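Local coordinates for acetylxylan esterase A (Aspergillus awamori, PDB 5X6S), which removes acetyl side groups from the xylan backbone as a secreted, monomeric serine esterase of carbohydrate esterase family 1, at residues C164-A177 / L205-G219. Numbering follows the deposited sequence.
Sequences CAQGDVITTPEHWA and LYPQNYYETCKQWAG. With NAG (2-acetamido-2-deoxy-beta-D-glucopyranose), chain C; NAG (2-acetamido-2-deoxy-beta-D-glucopyranose), chain B.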
loop_
_atom_site.group_PDB
_atom_site.type_symbol
_atom_site.label_atom_id
_atom_site.label_comp_id
_atom_site.label_asym_id
_atom_site.label_seq_id
_atom_site.Cartn_x
_atom_site.Cartn_y
_atom_site.Cartn_z
ATOM N N CYS A 164 8.124 -27.718 -14.009
ATOM C CA CYS A 164 8.605 -26.370 -13.704
ATOM C C CYS A 164 10.032 -26.433 -13.184
ATOM O O CYS A 164 10.911 -25.779 -13.737
ATOM C CB CYS A 164 7.683 -25.675 -12.687
ATOM S SG CYS A 164 8.323 -24.117 -12.106
ATOM N N ALA A 165 10.258 -27.228 -12.147
ATOM C CA ALA A 165 11.586 -27.295 -11.469
ATOM C C ALA A 165 12.703 -27.689 -12.476
ATOM O O ALA A 165 13.822 -27.152 -12.438
ATOM C CB ALA A 165 11.542 -28.260 -10.320
ATOM N N GLN A 166 12.372 -28.612 -13.380
ATOM C CA GLN A 166 13.355 -29.045 -14.419
ATOM C C GLN A 166 13.646 -27.992 -15.466
ATOM O O GLN A 166 14.595 -28.152 -16.267
ATOM C CB GLN A 166 12.895 -30.324 -15.119
ATOM C CG GLN A 166 12.951 -31.578 -14.282
ATOM C CD GLN A 166 11.917 -32.594 -14.747
ATOM O OE1 GLN A 166 11.346 -32.481 -15.858
ATOM N NE2 GLN A 166 11.633 -33.579 -13.893
ATOM N N GLY A 167 12.848 -26.936 -15.507
ATOM C CA GLY A 167 13.050 -25.843 -16.452
ATOM C C GLY A 167 12.345 -26.095 -17.788
ATOM O O GLY A 167 12.708 -25.486 -18.816
ATOM N N ASP A 168 11.350 -27.007 -17.761
ATOM C CA ASP A 168 10.599 -27.419 -18.956
ATOM C C ASP A 168 9.333 -26.609 -19.237
ATOM O O ASP A 168 8.638 -26.877 -20.221
ATOM C CB ASP A 168 10.310 -28.927 -18.917
ATOM C CG ASP A 168 11.583 -29.753 -19.021
ATOM O OD1 ASP A 168 12.465 -29.295 -19.743
ATOM O OD2 ASP A 168 11.716 -30.808 -18.366
ATOM N N VAL A 169 9.059 -25.582 -18.406
ATOM C CA VAL A 169 7.946 -24.682 -18.658
ATOM C C VAL A 169 8.467 -23.336 -19.188
ATOM O O VAL A 169 9.036 -22.500 -18.445
ATOM C CB VAL A 169 7.026 -24.490 -17.400
ATOM C CG1 VAL A 169 5.819 -23.617 -17.735
ATOM C CG2 VAL A 169 6.600 -25.824 -16.782
ATOM N N ILE A 170 8.275 -23.125 -20.490
ATOM C CA ILE A 170 8.793 -21.940 -21.168
ATOM C C ILE A 170 7.648 -21.277 -21.906
ATOM O O ILE A 170 6.956 -21.917 -22.743
ATOM C CB ILE A 170 9.959 -22.281 -22.163
ATOM C CG1 ILE A 170 11.105 -22.971 -21.426
ATOM C CG2 ILE A 170 10.495 -21.014 -22.827
ATOM C CD1 ILE A 170 11.930 -23.940 -22.265
ATOM N N THR A 171 7.420 -20.000 -21.609
ATOM C CA THR A 171 6.373 -19.263 -22.299
ATOM C C THR A 171 6.759 -17.785 -22.393
ATOM O O THR A 171 7.884 -17.436 -22.112
ATOM C CB THR A 171 4.984 -19.557 -21.691
ATOM O OG1 THR A 171 3.939 -19.101 -22.582
ATOM C CG2 THR A 171 4.835 -18.878 -20.277
ATOM N N THR A 172 5.815 -16.932 -22.787
ATOM C CA THR A 172 6.081 -15.539 -23.074
ATOM C C THR A 172 5.893 -14.651 -21.850
ATOM O O THR A 172 5.185 -15.057 -20.932
ATOM C CB THR A 172 5.108 -15.014 -24.131
ATOM O OG1 THR A 172 3.782 -15.278 -23.674
ATOM C CG2 THR A 172 5.381 -15.718 -25.530
ATOM N N PRO A 173 6.516 -13.461 -21.850
ATOM C CA PRO A 173 6.214 -12.402 -20.882
ATOM C C PRO A 173 4.722 -12.172 -20.776
ATOM O O PRO A 173 4.201 -12.012 -19.679
ATOM C CB PRO A 173 6.909 -11.163 -21.456
ATOM C CG PRO A 173 7.951 -11.680 -22.428
ATOM C CD PRO A 173 7.699 -13.129 -22.699
ATOM N N GLU A 174 4.025 -12.229 -21.916
ATOM C CA GLU A 174 2.578 -11.966 -21.930
ATOM C C GLU A 174 1.787 -12.995 -21.147
ATOM O O GLU A 174 0.912 -12.654 -20.350
ATOM C CB GLU A 174 2.057 -11.830 -23.362
ATOM C CG GLU A 174 2.513 -10.505 -23.997
ATOM C CD GLU A 174 4.019 -10.450 -24.429
ATOM O OE1 GLU A 174 4.697 -11.526 -24.593
ATOM O OE2 GLU A 174 4.508 -9.302 -24.627
ATOM N N HIS A 175 2.133 -14.242 -21.368
ATOM C CA HIS A 175 1.469 -15.360 -20.771
ATOM C C HIS A 175 1.793 -15.468 -19.244
ATOM O O HIS A 175 0.866 -15.633 -18.418
ATOM C CB HIS A 175 1.833 -16.641 -21.526
ATOM C CG HIS A 175 1.091 -17.849 -21.065
ATOM N ND1 HIS A 175 1.496 -19.121 -21.382
ATOM C CD2 HIS A 175 -0.015 -17.985 -20.300
ATOM C CE1 HIS A 175 0.671 -19.997 -20.846
ATOM N NE2 HIS A 175 -0.256 -19.332 -20.180
ATOM N N TRP A 176 3.065 -15.349 -18.877
ATOM C CA TRP A 176 3.396 -15.275 -17.448
ATOM C C TRP A 176 2.738 -14.083 -16.756
ATOM O O TRP A 176 2.296 -14.211 -15.606
ATOM C CB TRP A 176 4.893 -15.217 -17.180
ATOM C CG TRP A 176 5.614 -16.485 -17.322
ATOM C CD1 TRP A 176 6.675 -16.722 -18.154
ATOM C CD2 TRP A 176 5.393 -17.712 -16.597
ATOM N NE1 TRP A 176 7.091 -18.024 -18.005
ATOM C CE2 TRP A 176 6.349 -18.646 -17.052
ATOM C CE3 TRP A 176 4.495 -18.105 -15.593
ATOM C CZ2 TRP A 176 6.419 -19.954 -16.570
ATOM C CZ3 TRP A 176 4.556 -19.400 -15.118
ATOM C CH2 TRP A 176 5.502 -20.313 -15.611
ATOM N N ALA A 177 2.687 -12.925 -17.426
ATOM C CA ALA A 177 2.083 -11.734 -16.854
ATOM C C ALA A 177 0.581 -11.993 -16.626
ATOM O O ALA A 177 0.050 -11.628 -15.572
ATOM C CB ALA A 177 2.287 -10.531 -17.732
ATOM N N LEU A 205 16.272 -26.155 -9.070
ATOM C CA LEU A 205 15.410 -25.271 -9.839
ATOM C C LEU A 205 16.233 -24.744 -11.001
ATOM O O LEU A 205 17.048 -23.805 -10.859
ATOM C CB LEU A 205 14.843 -24.109 -8.997
ATOM C CG LEU A 205 14.117 -24.530 -7.704
ATOM C CD1 LEU A 205 13.575 -23.332 -6.983
ATOM C CD2 LEU A 205 13.036 -25.572 -7.987
ATOM N N TYR A 206 16.005 -25.364 -12.168
ATOM C CA TYR A 206 16.848 -25.130 -13.334
ATOM C C TYR A 206 16.819 -23.679 -13.774
ATOM O O TYR A 206 15.796 -22.987 -13.647
ATOM C CB TYR A 206 16.536 -26.146 -14.472
ATOM C CG TYR A 206 17.236 -27.481 -14.251
ATOM C CD1 TYR A 206 16.747 -28.412 -13.336
ATOM C CD2 TYR A 206 18.427 -27.785 -14.935
ATOM C CE1 TYR A 206 17.406 -29.625 -13.097
ATOM C CE2 TYR A 206 19.091 -28.984 -14.720
ATOM C CZ TYR A 206 18.573 -29.898 -13.784
ATOM O OH TYR A 206 19.220 -31.086 -13.551
ATOM N N PRO A 207 17.963 -23.183 -14.301
ATOM C CA PRO A 207 18.126 -21.758 -14.546
ATOM C C PRO A 207 17.161 -21.148 -15.561
ATOM O O PRO A 207 17.073 -19.912 -15.661
ATOM C CB PRO A 207 19.596 -21.635 -15.051
ATOM C CG PRO A 207 20.084 -23.005 -15.253
ATOM C CD PRO A 207 19.177 -23.978 -14.592
ATOM N N GLN A 208 16.477 -21.983 -16.343
ATOM C CA GLN A 208 15.425 -21.480 -17.241
ATOM C C GLN A 208 14.385 -20.642 -16.441
ATOM O O GLN A 208 13.904 -19.574 -16.915
ATOM C CB GLN A 208 14.697 -22.626 -17.997
ATOM C CG GLN A 208 13.688 -22.077 -19.023
ATOM C CD GLN A 208 14.372 -21.330 -20.122
ATOM O OE1 GLN A 208 15.392 -21.793 -20.625
ATOM N NE2 GLN A 208 13.861 -20.192 -20.490
ATOM N N ASN A 209 14.115 -21.122 -15.225
ATOM C CA ASN A 209 13.227 -20.457 -14.290
ATOM C C ASN A 209 13.639 -19.066 -13.954
ATOM O O ASN A 209 12.798 -18.220 -13.683
ATOM C CB ASN A 209 13.073 -21.290 -13.023
ATOM C CG ASN A 209 12.328 -22.564 -13.271
ATOM O OD1 ASN A 209 11.179 -22.544 -13.744
ATOM N ND2 ASN A 209 12.941 -23.685 -12.904
ATOM N N TYR A 210 14.938 -18.757 -14.006
ATOM C CA TYR A 210 15.329 -17.379 -13.868
ATOM C C TYR A 210 14.755 -16.570 -14.990
ATOM O O TYR A 210 14.238 -15.462 -14.793
ATOM C CB TYR A 210 16.877 -17.239 -13.848
ATOM C CG TYR A 210 17.400 -15.839 -14.012
ATOM C CD1 TYR A 210 17.451 -14.955 -12.944
ATOM C CD2 TYR A 210 17.914 -15.401 -15.238
ATOM C CE1 TYR A 210 17.928 -13.685 -13.095
ATOM C CE2 TYR A 210 18.419 -14.131 -15.393
ATOM C CZ TYR A 210 18.427 -13.268 -14.330
ATOM O OH TYR A 210 18.925 -11.978 -14.468
ATOM N N TYR A 211 14.876 -17.082 -16.210
ATOM C CA TYR A 211 14.437 -16.279 -17.365
ATOM C C TYR A 211 12.916 -16.177 -17.394
ATOM O O TYR A 211 12.382 -15.139 -17.726
ATOM C CB TYR A 211 14.998 -16.873 -18.676
ATOM C CG TYR A 211 16.519 -16.773 -18.693
ATOM C CD1 TYR A 211 17.157 -15.569 -18.911
ATOM C CD2 TYR A 211 17.301 -17.889 -18.365
ATOM C CE1 TYR A 211 18.564 -15.492 -18.904
ATOM C CE2 TYR A 211 18.681 -17.804 -18.324
ATOM C CZ TYR A 211 19.299 -16.605 -18.580
ATOM O OH TYR A 211 20.677 -16.521 -18.518
ATOM N N GLU A 212 12.247 -17.263 -17.032
ATOM C CA GLU A 212 10.755 -17.282 -16.953
ATOM C C GLU A 212 10.234 -16.276 -15.935
ATOM O O GLU A 212 9.240 -15.638 -16.146
ATOM C CB GLU A 212 10.261 -18.670 -16.639
ATOM C CG GLU A 212 10.626 -19.688 -17.722
ATOM C CD GLU A 212 10.304 -19.162 -19.137
ATOM O OE1 GLU A 212 9.102 -18.999 -19.479
ATOM O OE2 GLU A 212 11.271 -18.885 -19.886
ATOM N N THR A 213 10.954 -16.104 -14.842
ATOM C CA THR A 213 10.583 -15.113 -13.812
ATOM C C THR A 213 10.802 -13.687 -14.279
ATOM O O THR A 213 9.973 -12.798 -14.029
ATOM C CB THR A 213 11.359 -15.385 -12.486
ATOM O OG1 THR A 213 11.107 -16.732 -12.027
ATOM C CG2 THR A 213 10.952 -14.400 -11.430
ATOM N N CYS A 214 11.934 -13.426 -14.947
ATOM C CA CYS A 214 12.205 -12.103 -15.451
ATOM C C CYS A 214 11.205 -11.730 -16.552
ATOM O O CYS A 214 10.754 -10.589 -16.605
ATOM C CB CYS A 214 13.649 -12.037 -15.968
ATOM S SG CYS A 214 14.899 -12.021 -14.620
ATOM N N LYS A 215 10.862 -12.696 -17.393
ATOM C CA LYS A 215 9.762 -12.550 -18.372
ATOM C C LYS A 215 8.482 -12.142 -17.665
ATOM O O LYS A 215 7.854 -11.123 -18.033
ATOM C CB LYS A 215 9.519 -13.864 -19.096
ATOM C CG LYS A 215 10.534 -14.229 -20.196
ATOM C CD LYS A 215 10.287 -15.647 -20.623
ATOM C CE LYS A 215 11.065 -16.067 -21.838
ATOM N NZ LYS A 215 10.703 -17.492 -22.145
ATOM N N GLN A 216 8.097 -12.920 -16.654
ATOM C CA GLN A 216 6.855 -12.650 -15.891
ATOM C C GLN A 216 6.771 -11.209 -15.428
ATOM O O GLN A 216 5.807 -10.487 -15.769
ATOM C CB GLN A 216 6.745 -13.580 -14.714
ATOM C CG GLN A 216 5.520 -13.309 -13.851
ATOM C CD GLN A 216 5.232 -14.485 -12.925
ATOM O OE1 GLN A 216 6.005 -14.769 -12.024
ATOM N NE2 GLN A 216 4.149 -15.198 -13.184
ATOM N N TRP A 217 7.800 -10.737 -14.713
ATOM C CA TRP A 217 7.751 -9.386 -14.186
ATOM C C TRP A 217 7.884 -8.298 -15.219
ATOM O O TRP A 217 7.255 -7.252 -15.082
ATOM C CB TRP A 217 8.704 -9.186 -12.990
ATOM C CG TRP A 217 8.369 -10.135 -11.861
ATOM C CD1 TRP A 217 9.156 -11.122 -11.365
ATOM C CD2 TRP A 217 7.118 -10.236 -11.167
ATOM N NE1 TRP A 217 8.490 -11.818 -10.370
ATOM C CE2 TRP A 217 7.244 -11.281 -10.223
ATOM C CE3 TRP A 217 5.906 -9.536 -11.241
ATOM C CZ2 TRP A 217 6.204 -11.647 -9.358
ATOM C CZ3 TRP A 217 4.862 -9.903 -10.373
ATOM C CH2 TRP A 217 5.013 -10.929 -9.458
ATOM N N ALA A 218 8.677 -8.549 -16.258
ATOM C CA ALA A 218 8.724 -7.674 -17.433
ATOM C C ALA A 218 7.293 -7.498 -17.988
ATOM O O ALA A 218 6.860 -6.395 -18.183
ATOM C CB ALA A 218 9.652 -8.252 -18.500
ATOM N N GLY A 219 6.583 -8.590 -18.205
ATOM C CA GLY A 219 5.205 -8.519 -18.752
ATOM C C GLY A 219 4.325 -7.726 -17.794
ATOM O O GLY A 219 3.579 -6.810 -18.213
HETATM C C1 NAG C . -0.120 -25.083 -17.144
HETATM C C2 NAG C . 0.044 -24.176 -18.370
HETATM C C3 NAG C . -1.294 -23.705 -18.919
HETATM C C4 NAG C . -2.191 -24.884 -19.185
HETATM C C5 NAG C . -2.293 -25.750 -17.937
HETATM C C6 NAG C . -3.046 -26.998 -18.265
HETATM C C7 NAG C . 1.975 -22.767 -18.589
HETATM C C8 NAG C . 2.705 -21.541 -18.138
HETATM N N2 NAG C . 0.800 -22.990 -18.075
HETATM O O3 NAG C . -1.079 -23.063 -20.158
HETATM O O4 NAG C . -3.454 -24.400 -19.642
HETATM O O5 NAG C . -1.020 -26.150 -17.440
HETATM O O6 NAG C . -3.342 -27.560 -17.013
HETATM O O7 NAG C . 2.479 -23.530 -19.372
HETATM C C1 NAG B . 3.050 -27.708 -13.683
HETATM C C2 NAG B . 1.602 -28.131 -13.964
HETATM C C3 NAG B . 1.111 -27.636 -15.326
HETATM C C4 NAG B . 1.334 -26.135 -15.493
HETATM C C5 NAG B . 2.780 -25.770 -15.107
HETATM C C6 NAG B . 2.966 -24.268 -15.061
HETATM C C7 NAG B . 0.859 -30.296 -13.081
HETATM C C8 NAG B . 0.984 -31.783 -13.171
HETATM N N2 NAG B . 1.556 -29.577 -13.931
HETATM O O3 NAG B . -0.254 -27.987 -15.449
HETATM O O4 NAG B . 1.142 -25.648 -16.810
HETATM O O5 NAG B . 3.219 -26.309 -13.864
HETATM O O6 NAG B . 4.327 -24.017 -14.744
HETATM O O7 NAG B . 0.133 -29.805 -12.205
HETATM O O HOH W 1 10.343 -23.888 -16.368
#
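E212, reaching from helix 208-219 and facing loop 169-172, meets W176 and T171 with one carboxylate oxygen. From its base outward, CB lies against the indole at W176 NE1, and CG lies 3.3 Å from V169 O. CG stands anti to the carbonyl carbon and the chain bends at chi2, which brings OE1 to the indole edge. OE1 accepts a bond from W176 NE1 at 2.7 Å; it lies in the indole plane, but NE1 comes from the anti side and out of the carboxylate plane. T171 N reaches OE1 at 2.9 Å from above that plane, on its opposite face, with an N-H...O angle of 170°. OE2 accepts from Q208 NE2 on its anti side and from K215 NZ on its syn lone pair, the latter a 2.7 Å salt bridge. Four donors thus fix the rotation of this buried carboxylate and would be expected to favour its charged form. The extended K215 chain passes P173 CD, and its NZ also donates to T171 O at 2.8 Å, tying backbone N and O of T171 to one ion pair. At the other end Y206 N donates to A165 O at 2.8 Å, nearly straight, while N209 ND2 and G167 N reach C164 O from opposite faces. Helices 173-177 and 208-219 cross at -77°, their axes approaching to 7.1 Å; A177 CB lies 3.5 Å from G219 C, a closeness that G219's lack of a side chain permits. Helix 208-221 rests on strand 193-199 and helix 120-131 of the alpha/beta-hydrolase core, whereas attached N-acetylglucosamine residues border V169 and W176.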